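Local coordinates for DUF3194 domain-containing protein (Thermococcus onnurineus, PDB 3UEB) that is of unknown function, belongs to the UPF0440 (DUF3194) family, and forms a two-subunit assembly with an alpha and beta fold, at residues R55-R58 with E59-L62; A91-I94 with V95-L99; K77-V80 with D81-I84; I35-V38 with F39-T43. All coordinates share one frame; numbering follows the deposited sequence.

Interaction 1: R55-R58 with E59-L62; sequences RINR and EETL
Asn57 grips Glu60 and Thr61 across the loop that follows strand 49-56. Its side-chain amide uses both ends. ND2 donates to Glu60 OE1 at 2.8 Å, and the bond is nearly straight (165°). The carboxylate oxygen lies close to the amide plane and is met on its anti side. The other end, OD1, accepts from the backbone Glu60 N at 2.9 Å, from above the carbonyl plane. CG of Asn57 is anti to its own N (chi1 -172°), which carries the amide over to Glu60. The backbone of Asn57 is held too. Thr61 OG1 donates to Asn57 O at 2.7 Å, and Thr61 N adds a weak bond to the same oxygen. A water bridges Thr61 OG1 and Arg55 O. Thr61 OG1 also bonds to the backbone N of Asp63. The Thr61 methyl lies over one face of the Arg55 guanidinium, with CG2 3.7 Å from CZ. Arg55 NE forms a salt bridge with Asp49 of the second subunit. The Arg58 guanidinium bonds to Leu18 O and forms a salt bridge with Asp63. With an alanine in place of Asn57, Glu60 N and the Glu60 carboxylate would probably lose these partners, and the loop could move more freely. Strand 49-56 also pairs with a strand of the second subunit, continuing the sheet across the interface. Residues 57-62 connect the adjacent antiparallel strands 49-56 and 63-71, so this is the loop of a beta hairpin.

Interaction 2: A91-I94 with V95-L99; sequences AYEI and VERKL
Ala91 to Ile94 and Val95 to Lys98 are joined by backbone bonds four residues apart, the pattern of an alpha helix. Both segments lie within helix 80-104. Val95 N donates to Ala91 O at 2.7 Å. Glu96 N reaches Tyr92 O at the same distance, 2.7 Å, and both bonds are close to linear. The next two are longer. Arg97 N to Glu93 O is 3.2 Å, and Lys98 N to Ile94 O is 3.1 Å, each donor tilted from the carbonyl plane. The side chains then sort by helix face. Ile94, Val95 and Lys98 touch helix 20-41, while Tyr92 packs on Ile11 and Ile13 of strand 6-14. Between these segments Val95 turns one methyl back onto the preceding turn, with CG2 3.2 Å from Ala91 O. Glu93 and Arg97 form the polar pair, one turn apart. They run side by side and point the same way. A chi1 of -171° and an extended chain beyond it carry the Glu93 carboxylate alongside the Arg97 chain. Arg97 is extended as well, and its CG rests 3.2 Å from Glu93 O. The carboxylate and guanidinium planes are 67° apart, so the two groups do not meet flat. Without the carboxylate, as with a leucine in place of Glu93, the Arg97 guanidinium is likely to lose this mate and turn more freely. A single oxygen makes the salt bridge: Glu93 OE1 lies 2.6 Å from Arg97 NH2.

Interaction 3: K77-V80 with D81-I84; sequences KVDV and DKLI
Asp79 caps the start of helix 80-104, and Lys82 is its main side-chain neighbour. With chi1 near -164°, the aspartate swings its carboxylate over the first turn. OD1 then accepts from Lys82 N at 3.2 Å. The donor comes from above the carboxylate plane. The same oxygen lies 3.2 Å from Lys82 CB, so the carboxylate also presses on the root of the lysine side chain. The two side chains cross at about a right angle. The lysine chain bends at chi2, chi3 and chi4, and Lys82 NZ ends 4.7 Å from Asp79 OD2, short of a salt bridge. Backbone bonds complete the turn. Leu83 N reaches Asp79 O at 2.9 Å, and Ile84 N reaches Val80 O at 2.8 Å. On the inner side Val80 CG1 meets Ile84 CD1 at 3.9 Å, an apolar contact. Both residues pack on Leu70 of strand 63-71. The chemistry is that of an N-cap: a carboxylate takes up a backbone N-H of the first turn, and its negative charge would probably interact favourably with the helix dipole.

Interaction 4: I35-V38 with F39-T43; sequences IDYV and FDHLT
The last turns of helix 20-41 are tied together by an aromatic stack between Tyr37 and His41, one turn apart. The rings lie face to face, with centroids 3.8 Å apart and planes at 15°. His41 CE1 sits over the centre of the tyrosine ring. A second contact holds the imidazole: His41 ND1 donates to Tyr37 O at 2.7 Å. The donor lies in the carbonyl plane, on a lone pair, though the oxygen is tilted from the ring plane. This bond and the stack together fix the rotation of the imidazole. Tyr37 takes a chi1 of -157°, which lays its ring against the face of the imidazole. The Tyr37 hydroxyl bonds to Glu86 of helix 80-104. Along the backbone, Phe39 N reaches Ile35 O at 3.1 Å in a nearly straight bond, while those of His41 N to Tyr37 O and Val38 O are weak. Ile35 CG2 touches the edge of the Phe39 ring, 3.9 Å from CD1. Val38 CG1 meets Leu42 CD1 at 4.1 Å. Ile35 and Phe39 also touch the second subunit. The arrangement is that of an amphipathic helix packed on an antiparallel sheet, with Ile35, Val38 and Phe39 against strand 49-56, in this alpha and beta protein.

In the fold
Interactions 3 and 4 are neighbours, with centres about 12 Å apart. Leu83 joins them: its CD2 packs on Leu42 CD1 at 3.4 Å, and its CD1 lies 3.8 Å from Tyr37 CE2. The start of helix 80-104 is thus set against the end of helix 20-41. Interaction 2 lies further along helix 80-104, its centre about 22 Å from that of interaction 3. Interaction 1 is a loop at the far end of the sheet, about 28 Å from interaction 4 between centres; the two lie on opposite sides of the chain's centre. Even so, both touch the second subunit. Interactions 2 and 3 touch no other chain of the assembly. No active site is known.

Interaction 1: R55-R58 with E59-L62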
loop_
_atom_site.group_PDB
_atom_site.type_symbol
_atom_site.label_atom_id
_atom_site.label_comp_id
_atom_site.label_asym_id
_atom_site.label_seq_id
_atom_site.Cartn_x
_atom_site.Cartn_y
_atom_site.Cartn_z
ATOM N N ARG A 55 -5.308 -3.756 3.950
ATOM C CA ARG A 55 -5.954 -3.587 5.241
ATOM C C ARG A 55 -5.658 -4.806 6.111
ATOM O O ARG A 55 -6.000 -5.930 5.748
ATOM C CB ARG A 55 -7.470 -3.442 5.063
ATOM C CG ARG A 55 -8.236 -3.364 6.382
ATOM C CD ARG A 55 -9.746 -3.466 6.183
ATOM N NE ARG A 55 -10.471 -3.374 7.450
ATOM C CZ ARG A 55 -11.774 -3.614 7.595
ATOM N NH1 ARG A 55 -12.344 -3.498 8.790
ATOM N NH2 ARG A 55 -12.507 -3.977 6.548
ATOM N N ILE A 56 -5.010 -4.587 7.251
ATOM C CA ILE A 56 -4.695 -5.687 8.157
ATOM C C ILE A 56 -5.550 -5.558 9.414
ATOM O O ILE A 56 -5.493 -4.555 10.127
ATOM C CB ILE A 56 -3.189 -5.708 8.545
ATOM C CG1 ILE A 56 -2.342 -6.240 7.377
ATOM C CG2 ILE A 56 -2.969 -6.607 9.758
ATOM C CD1 ILE A 56 -2.217 -5.299 6.203
ATOM N N ASN A 57 -6.353 -6.582 9.674
ATOM C CA ASN A 57 -7.232 -6.579 10.832
ATOM C C ASN A 57 -7.633 -8.018 11.147
ATOM O O ASN A 57 -8.672 -8.501 10.690
ATOM C CB ASN A 57 -8.479 -5.743 10.532
ATOM C CG ASN A 57 -9.355 -5.540 11.752
ATOM O OD1 ASN A 57 -9.404 -6.392 12.649
ATOM N ND2 ASN A 57 -10.065 -4.414 11.788
ATOM N N ARG A 58 -6.806 -8.698 11.932
ATOM C CA ARG A 58 -7.066 -10.084 12.297
ATOM C C ARG A 58 -8.319 -10.308 13.149
ATOM O O ARG A 58 -8.953 -11.355 13.062
ATOM C CB ARG A 58 -5.848 -10.668 13.018
ATOM C CG ARG A 58 -6.106 -12.035 13.646
ATOM C CD ARG A 58 -4.834 -12.871 13.712
ATOM N NE ARG A 58 -4.384 -13.284 12.384
ATOM C CZ ARG A 58 -3.233 -13.907 12.149
ATOM N NH1 ARG A 58 -2.409 -14.185 13.154
ATOM N NH2 ARG A 58 -2.910 -14.271 10.914
ATOM N N GLU A 59 -8.693 -9.330 13.962
ATOM C CA GLU A 59 -9.858 -9.507 14.815
ATOM C C GLU A 59 -11.234 -9.262 14.209
ATOM O O GLU A 59 -12.227 -9.759 14.736
ATOM C CB GLU A 59 -9.702 -8.677 16.085
ATOM C CG GLU A 59 -8.703 -9.292 17.056
ATOM C CD GLU A 59 -9.205 -9.292 18.481
ATOM O OE1 GLU A 59 -9.282 -8.197 19.076
ATOM O OE2 GLU A 59 -9.531 -10.386 19.001
ATOM N N GLU A 60 -11.311 -8.526 13.103
ATOM C CA GLU A 60 -12.614 -8.254 12.494
ATOM C C GLU A 60 -12.759 -8.699 11.038
ATOM O O GLU A 60 -13.832 -8.559 10.454
ATOM C CB GLU A 60 -12.937 -6.757 12.609
ATOM C CG GLU A 60 -13.018 -6.236 14.046
ATOM C CD GLU A 60 -13.078 -4.713 14.120
ATOM O OE1 GLU A 60 -12.108 -4.048 13.695
ATOM O OE2 GLU A 60 -14.097 -4.174 14.603
ATOM N N THR A 61 -11.693 -9.231 10.447
ATOM C CA THR A 61 -11.753 -9.689 9.054
ATOM C C THR A 61 -11.055 -11.043 8.925
ATOM O O THR A 61 -10.609 -11.616 9.920
ATOM C CB THR A 61 -11.049 -8.689 8.073
ATOM O OG1 THR A 61 -9.626 -8.798 8.197
ATOM C CG2 THR A 61 -11.453 -7.263 8.374
ATOM N N LEU A 62 -10.962 -11.550 7.701
ATOM C CA LEU A 62 -10.283 -12.815 7.471
ATOM C C LEU A 62 -8.815 -12.656 7.864
ATOM O O LEU A 62 -8.158 -13.627 8.229
ATOM C CB LEU A 62 -10.391 -13.219 5.997
ATOM C CG LEU A 62 -11.463 -14.262 5.659
ATOM C CD1 LEU A 62 -12.838 -13.755 6.064
ATOM C CD2 LEU A 62 -11.419 -14.565 4.167
HETATM O O HOH W 1 -8.515 -6.441 6.806
#

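Interaction 2: A91-I94 with V95-L99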
loop_
_atom_site.group_PDB
_atom_site.type_symbol
_atom_site.label_atom_id
_atom_site.label_comp_id
_atom_site.label_asym_id
_atom_site.label_seq_id
_atom_site.Cartn_x
_atom_site.Cartn_y
_atom_site.Cartn_z
ATOM N N ALA A 91 -0.399 -12.060 -7.840
ATOM C CA ALA A 91 -0.225 -11.816 -6.413
ATOM C C ALA A 91 -0.434 -13.112 -5.621
ATOM O O ALA A 91 0.403 -13.479 -4.814
ATOM C CB ALA A 91 -1.195 -10.740 -5.942
ATOM N N TYR A 92 -1.544 -13.805 -5.860
ATOM C CA TYR A 92 -1.815 -15.075 -5.171
ATOM C C TYR A 92 -0.641 -16.046 -5.333
ATOM O O TYR A 92 -0.177 -16.652 -4.364
ATOM C CB TYR A 92 -3.068 -15.741 -5.751
ATOM C CG TYR A 92 -4.360 -14.996 -5.505
ATOM C CD1 TYR A 92 -5.386 -15.031 -6.442
ATOM C CD2 TYR A 92 -4.566 -14.277 -4.333
ATOM C CE1 TYR A 92 -6.592 -14.366 -6.223
ATOM C CE2 TYR A 92 -5.771 -13.605 -4.101
ATOM C CZ TYR A 92 -6.776 -13.655 -5.054
ATOM O OH TYR A 92 -7.954 -12.980 -4.847
ATOM N N GLU A 93 -0.177 -16.191 -6.572
ATOM C CA GLU A 93 0.930 -17.086 -6.889
ATOM C C GLU A 93 2.190 -16.748 -6.108
ATOM O O GLU A 93 2.888 -17.631 -5.603
ATOM C CB GLU A 93 1.255 -17.024 -8.382
ATOM C CG GLU A 93 2.249 -18.082 -8.821
ATOM C CD GLU A 93 2.930 -17.758 -10.142
ATOM O OE1 GLU A 93 3.537 -18.683 -10.728
ATOM O OE2 GLU A 93 2.869 -16.588 -10.591
ATOM N N ILE A 94 2.487 -15.460 -6.022
ATOM C CA ILE A 94 3.675 -15.011 -5.319
ATOM C C ILE A 94 3.465 -15.136 -3.819
ATOM O O ILE A 94 4.378 -15.538 -3.093
ATOM C CB ILE A 94 4.021 -13.562 -5.733
ATOM C CG1 ILE A 94 4.492 -13.571 -7.193
ATOM C CG2 ILE A 94 5.083 -12.976 -4.819
ATOM C CD1 ILE A 94 4.569 -12.213 -7.829
ATOM N N VAL A 95 2.260 -14.828 -3.349
ATOM C CA VAL A 95 1.987 -14.945 -1.926
ATOM C C VAL A 95 2.079 -16.414 -1.496
ATOM O O VAL A 95 2.691 -16.730 -0.475
ATOM C CB VAL A 95 0.588 -14.381 -1.561
ATOM C CG1 VAL A 95 0.221 -14.778 -0.140
ATOM C CG2 VAL A 95 0.597 -12.858 -1.666
ATOM N N GLU A 96 1.488 -17.306 -2.288
ATOM C CA GLU A 96 1.508 -18.731 -1.970
ATOM C C GLU A 96 2.931 -19.272 -1.896
ATOM O O GLU A 96 3.226 -20.116 -1.054
ATOM C CB GLU A 96 0.689 -19.531 -2.991
ATOM C CG GLU A 96 0.438 -20.992 -2.604
ATOM C CD GLU A 96 -0.185 -21.148 -1.219
ATOM O OE1 GLU A 96 -0.934 -20.243 -0.790
ATOM O OE2 GLU A 96 0.063 -22.186 -0.563
ATOM N N ARG A 97 3.815 -18.792 -2.768
ATOM C CA ARG A 97 5.202 -19.250 -2.737
ATOM C C ARG A 97 5.867 -18.802 -1.447
ATOM O O ARG A 97 6.650 -19.539 -0.845
ATOM C CB ARG A 97 5.985 -18.697 -3.923
ATOM C CG ARG A 97 5.617 -19.337 -5.244
ATOM C CD ARG A 97 6.503 -18.817 -6.348
ATOM N NE ARG A 97 6.018 -19.226 -7.660
ATOM C CZ ARG A 97 6.463 -18.717 -8.804
ATOM N NH1 ARG A 97 7.407 -17.781 -8.788
ATOM N NH2 ARG A 97 5.954 -19.132 -9.959
ATOM N N LYS A 98 5.545 -17.585 -1.030
ATOM C CA LYS A 98 6.091 -17.014 0.190
ATOM C C LYS A 98 5.594 -17.802 1.397
ATOM O O LYS A 98 6.352 -18.074 2.328
ATOM C CB LYS A 98 5.648 -15.558 0.323
ATOM C CG LYS A 98 6.757 -14.603 0.687
ATOM C CD LYS A 98 7.466 -14.994 1.968
ATOM C CE LYS A 98 8.667 -14.090 2.180
ATOM N NZ LYS A 98 9.492 -14.033 0.936
ATOM N N LEU A 99 4.311 -18.155 1.383
ATOM C CA LEU A 99 3.726 -18.911 2.487
ATOM C C LEU A 99 4.450 -20.253 2.639
ATOM O O LEU A 99 4.827 -20.637 3.743
ATOM C CB LEU A 99 2.219 -19.137 2.260
ATOM C CG LEU A 99 1.331 -17.894 2.082
ATOM C CD1 LEU A 99 -0.147 -18.295 2.064
ATOM C CD2 LEU A 99 1.578 -16.917 3.215
#

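Interaction 3: K77-V80 with D81-I84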
loop_
_atom_site.group_PDB
_atom_site.type_symbol
_atom_site.label_atom_id
_atom_site.label_comp_id
_atom_site.label_asym_id
_atom_site.label_seq_id
_atom_site.Cartn_x
_atom_site.Cartn_y
_atom_site.Cartn_z
ATOM N N LYS A 77 -7.269 2.128 -25.221
ATOM C CA LYS A 77 -8.036 0.889 -25.290
ATOM C C LYS A 77 -7.330 -0.285 -24.610
ATOM O O LYS A 77 -6.514 -0.988 -25.212
ATOM C CB LYS A 77 -8.352 0.555 -26.747
ATOM C CG LYS A 77 -9.170 1.638 -27.449
ATOM C CD LYS A 77 -9.728 1.134 -28.775
ATOM C CE LYS A 77 -10.577 2.192 -29.479
ATOM N NZ LYS A 77 -9.764 3.344 -29.949
ATOM N N VAL A 78 -7.661 -0.485 -23.340
ATOM C CA VAL A 78 -7.086 -1.546 -22.530
ATOM C C VAL A 78 -8.185 -2.217 -21.722
ATOM O O VAL A 78 -9.140 -1.562 -21.291
ATOM C CB VAL A 78 -6.019 -0.979 -21.570
ATOM C CG1 VAL A 78 -5.685 -1.989 -20.470
ATOM C CG2 VAL A 78 -4.770 -0.636 -22.352
ATOM N N ASP A 79 -8.054 -3.527 -21.530
ATOM C CA ASP A 79 -9.036 -4.283 -20.762
ATOM C C ASP A 79 -8.609 -4.213 -19.289
ATOM O O ASP A 79 -7.878 -5.070 -18.798
ATOM C CB ASP A 79 -9.068 -5.737 -21.241
ATOM C CG ASP A 79 -10.302 -6.471 -20.768
ATOM O OD1 ASP A 79 -10.749 -6.203 -19.632
ATOM O OD2 ASP A 79 -10.817 -7.321 -21.526
ATOM N N VAL A 80 -9.080 -3.179 -18.601
ATOM C CA VAL A 80 -8.733 -2.937 -17.208
ATOM C C VAL A 80 -9.040 -4.060 -16.225
ATOM O O VAL A 80 -8.185 -4.412 -15.415
ATOM C CB VAL A 80 -9.389 -1.631 -16.703
ATOM C CG1 VAL A 80 -9.039 -1.398 -15.233
ATOM C CG2 VAL A 80 -8.914 -0.457 -17.560
ATOM N N ASP A 81 -10.246 -4.616 -16.275
ATOM C CA ASP A 81 -10.586 -5.701 -15.358
ATOM C C ASP A 81 -9.676 -6.892 -15.626
ATOM O O ASP A 81 -9.219 -7.563 -14.699
ATOM C CB ASP A 81 -12.045 -6.129 -15.526
ATOM C CG ASP A 81 -13.018 -4.998 -15.272
ATOM O OD1 ASP A 81 -12.819 -4.239 -14.299
ATOM O OD2 ASP A 81 -13.990 -4.876 -16.046
ATOM N N LYS A 82 -9.408 -7.141 -16.901
ATOM C CA LYS A 82 -8.554 -8.248 -17.303
ATOM C C LYS A 82 -7.153 -8.044 -16.718
ATOM O O LYS A 82 -6.574 -8.967 -16.136
ATOM C CB LYS A 82 -8.501 -8.316 -18.831
ATOM C CG LYS A 82 -8.260 -9.700 -19.417
ATOM C CD LYS A 82 -6.786 -10.031 -19.479
ATOM C CE LYS A 82 -6.023 -9.066 -20.392
ATOM N NZ LYS A 82 -6.500 -9.134 -21.805
ATOM N N LEU A 83 -6.616 -6.834 -16.876
ATOM C CA LEU A 83 -5.295 -6.516 -16.346
ATOM C C LEU A 83 -5.321 -6.672 -14.827
ATOM O O LEU A 83 -4.421 -7.268 -14.244
ATOM C CB LEU A 83 -4.890 -5.082 -16.718
ATOM C CG LEU A 83 -3.665 -4.524 -15.981
ATOM C CD1 LEU A 83 -2.507 -5.497 -16.110
ATOM C CD2 LEU A 83 -3.289 -3.163 -16.550
ATOM N N ILE A 84 -6.358 -6.144 -14.192
ATOM C CA ILE A 84 -6.477 -6.265 -12.745
ATOM C C ILE A 84 -6.517 -7.746 -12.373
ATOM O O ILE A 84 -5.846 -8.164 -11.430
ATOM C CB ILE A 84 -7.753 -5.559 -12.202
ATOM C CG1 ILE A 84 -7.627 -4.046 -12.370
ATOM C CG2 ILE A 84 -7.941 -5.879 -10.722
ATOM C CD1 ILE A 84 -8.812 -3.278 -11.790
#

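Interaction 4: I35-V38 with F39-T43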
loop_
_atom_site.group_PDB
_atom_site.type_symbol
_atom_site.label_atom_id
_atom_site.label_comp_id
_atom_site.label_asym_id
_atom_site.label_seq_id
_atom_site.Cartn_x
_atom_site.Cartn_y
_atom_site.Cartn_z
ATOM N N ILE A 35 1.072 -3.644 -7.785
ATOM C CA ILE A 35 1.562 -2.363 -8.301
ATOM C C ILE A 35 2.608 -2.628 -9.384
ATOM O O ILE A 35 2.577 -2.033 -10.464
ATOM C CB ILE A 35 2.217 -1.508 -7.185
ATOM C CG1 ILE A 35 1.187 -1.172 -6.113
ATOM C CG2 ILE A 35 2.798 -0.220 -7.769
ATOM C CD1 ILE A 35 1.799 -0.572 -4.853
ATOM N N ASP A 36 3.544 -3.519 -9.081
ATOM C CA ASP A 36 4.582 -3.860 -10.039
ATOM C C ASP A 36 3.954 -4.348 -11.335
ATOM O O ASP A 36 4.330 -3.911 -12.419
ATOM C CB ASP A 36 5.500 -4.956 -9.478
ATOM C CG ASP A 36 6.421 -4.445 -8.387
ATOM O OD1 ASP A 36 6.464 -3.213 -8.180
ATOM O OD2 ASP A 36 7.103 -5.274 -7.744
ATOM N N TYR A 37 2.987 -5.251 -11.215
ATOM C CA TYR A 37 2.340 -5.804 -12.392
ATOM C C TYR A 37 1.725 -4.733 -13.279
ATOM O O TYR A 37 1.884 -4.766 -14.489
ATOM C CB TYR A 37 1.253 -6.797 -12.005
ATOM C CG TYR A 37 0.947 -7.767 -13.113
ATOM C CD1 TYR A 37 1.656 -8.961 -13.228
ATOM C CD2 TYR A 37 -0.030 -7.484 -14.064
ATOM C CE1 TYR A 37 1.397 -9.856 -14.263
ATOM C CE2 TYR A 37 -0.293 -8.368 -15.106
ATOM C CZ TYR A 37 0.425 -9.550 -15.197
ATOM O OH TYR A 37 0.182 -10.433 -16.223
ATOM N N VAL A 38 1.012 -3.789 -12.678
ATOM C CA VAL A 38 0.387 -2.732 -13.458
ATOM C C VAL A 38 1.408 -1.892 -14.225
ATOM O O VAL A 38 1.231 -1.644 -15.416
ATOM C CB VAL A 38 -0.463 -1.813 -12.574
ATOM C CG1 VAL A 38 -0.928 -0.615 -13.368
ATOM C CG2 VAL A 38 -1.670 -2.584 -12.048
ATOM N N PHE A 39 2.481 -1.477 -13.555
ATOM C CA PHE A 39 3.498 -0.658 -14.209
ATOM C C PHE A 39 4.421 -1.416 -15.153
ATOM O O PHE A 39 5.130 -0.804 -15.954
ATOM C CB PHE A 39 4.339 0.096 -13.170
ATOM C CG PHE A 39 3.645 1.294 -12.590
ATOM C CD1 PHE A 39 3.085 1.247 -11.320
ATOM C CD2 PHE A 39 3.530 2.473 -13.333
ATOM C CE1 PHE A 39 2.417 2.357 -10.788
ATOM C CE2 PHE A 39 2.864 3.589 -12.813
ATOM C CZ PHE A 39 2.305 3.531 -11.536
ATOM N N ASP A 40 4.438 -2.739 -15.060
ATOM C CA ASP A 40 5.281 -3.518 -15.954
ATOM C C ASP A 40 4.517 -3.848 -17.226
ATOM O O ASP A 40 5.106 -4.286 -18.215
ATOM C CB ASP A 40 5.741 -4.828 -15.300
ATOM C CG ASP A 40 6.793 -4.613 -14.226
ATOM O OD1 ASP A 40 7.625 -3.687 -14.365
ATOM O OD2 ASP A 40 6.798 -5.387 -13.248
ATOM N N HIS A 41 3.208 -3.626 -17.213
ATOM C CA HIS A 41 2.395 -3.943 -18.378
ATOM C C HIS A 41 1.697 -2.759 -19.034
ATOM O O HIS A 41 1.021 -2.909 -20.057
ATOM C CB HIS A 41 1.371 -5.023 -18.015
ATOM C CG HIS A 41 1.994 -6.316 -17.584
ATOM N ND1 HIS A 41 2.652 -6.461 -16.381
ATOM C CD2 HIS A 41 2.102 -7.509 -18.218
ATOM C CE1 HIS A 41 3.142 -7.684 -16.294
ATOM N NE2 HIS A 41 2.823 -8.341 -17.395
ATOM N N LEU A 42 1.847 -1.583 -18.446
ATOM C CA LEU A 42 1.246 -0.383 -19.013
ATOM C C LEU A 42 2.310 0.685 -19.033
ATOM O O LEU A 42 3.192 0.701 -18.180
ATOM C CB LEU A 42 0.063 0.109 -18.169
ATOM C CG LEU A 42 -1.254 -0.666 -18.171
ATOM C CD1 LEU A 42 -2.228 0.037 -17.245
ATOM C CD2 LEU A 42 -1.829 -0.740 -19.578
ATOM N N THR A 43 2.256 1.566 -20.017
ATOM C CA THR A 43 3.238 2.634 -20.061
ATOM C C THR A 43 2.834 3.621 -18.971
ATOM O O THR A 43 1.691 3.611 -18.523
ATOM C CB THR A 43 3.234 3.343 -21.416
ATOM O OG1 THR A 43 4.300 4.298 -21.447
ATOM C CG2 THR A 43 1.928 4.055 -21.633
#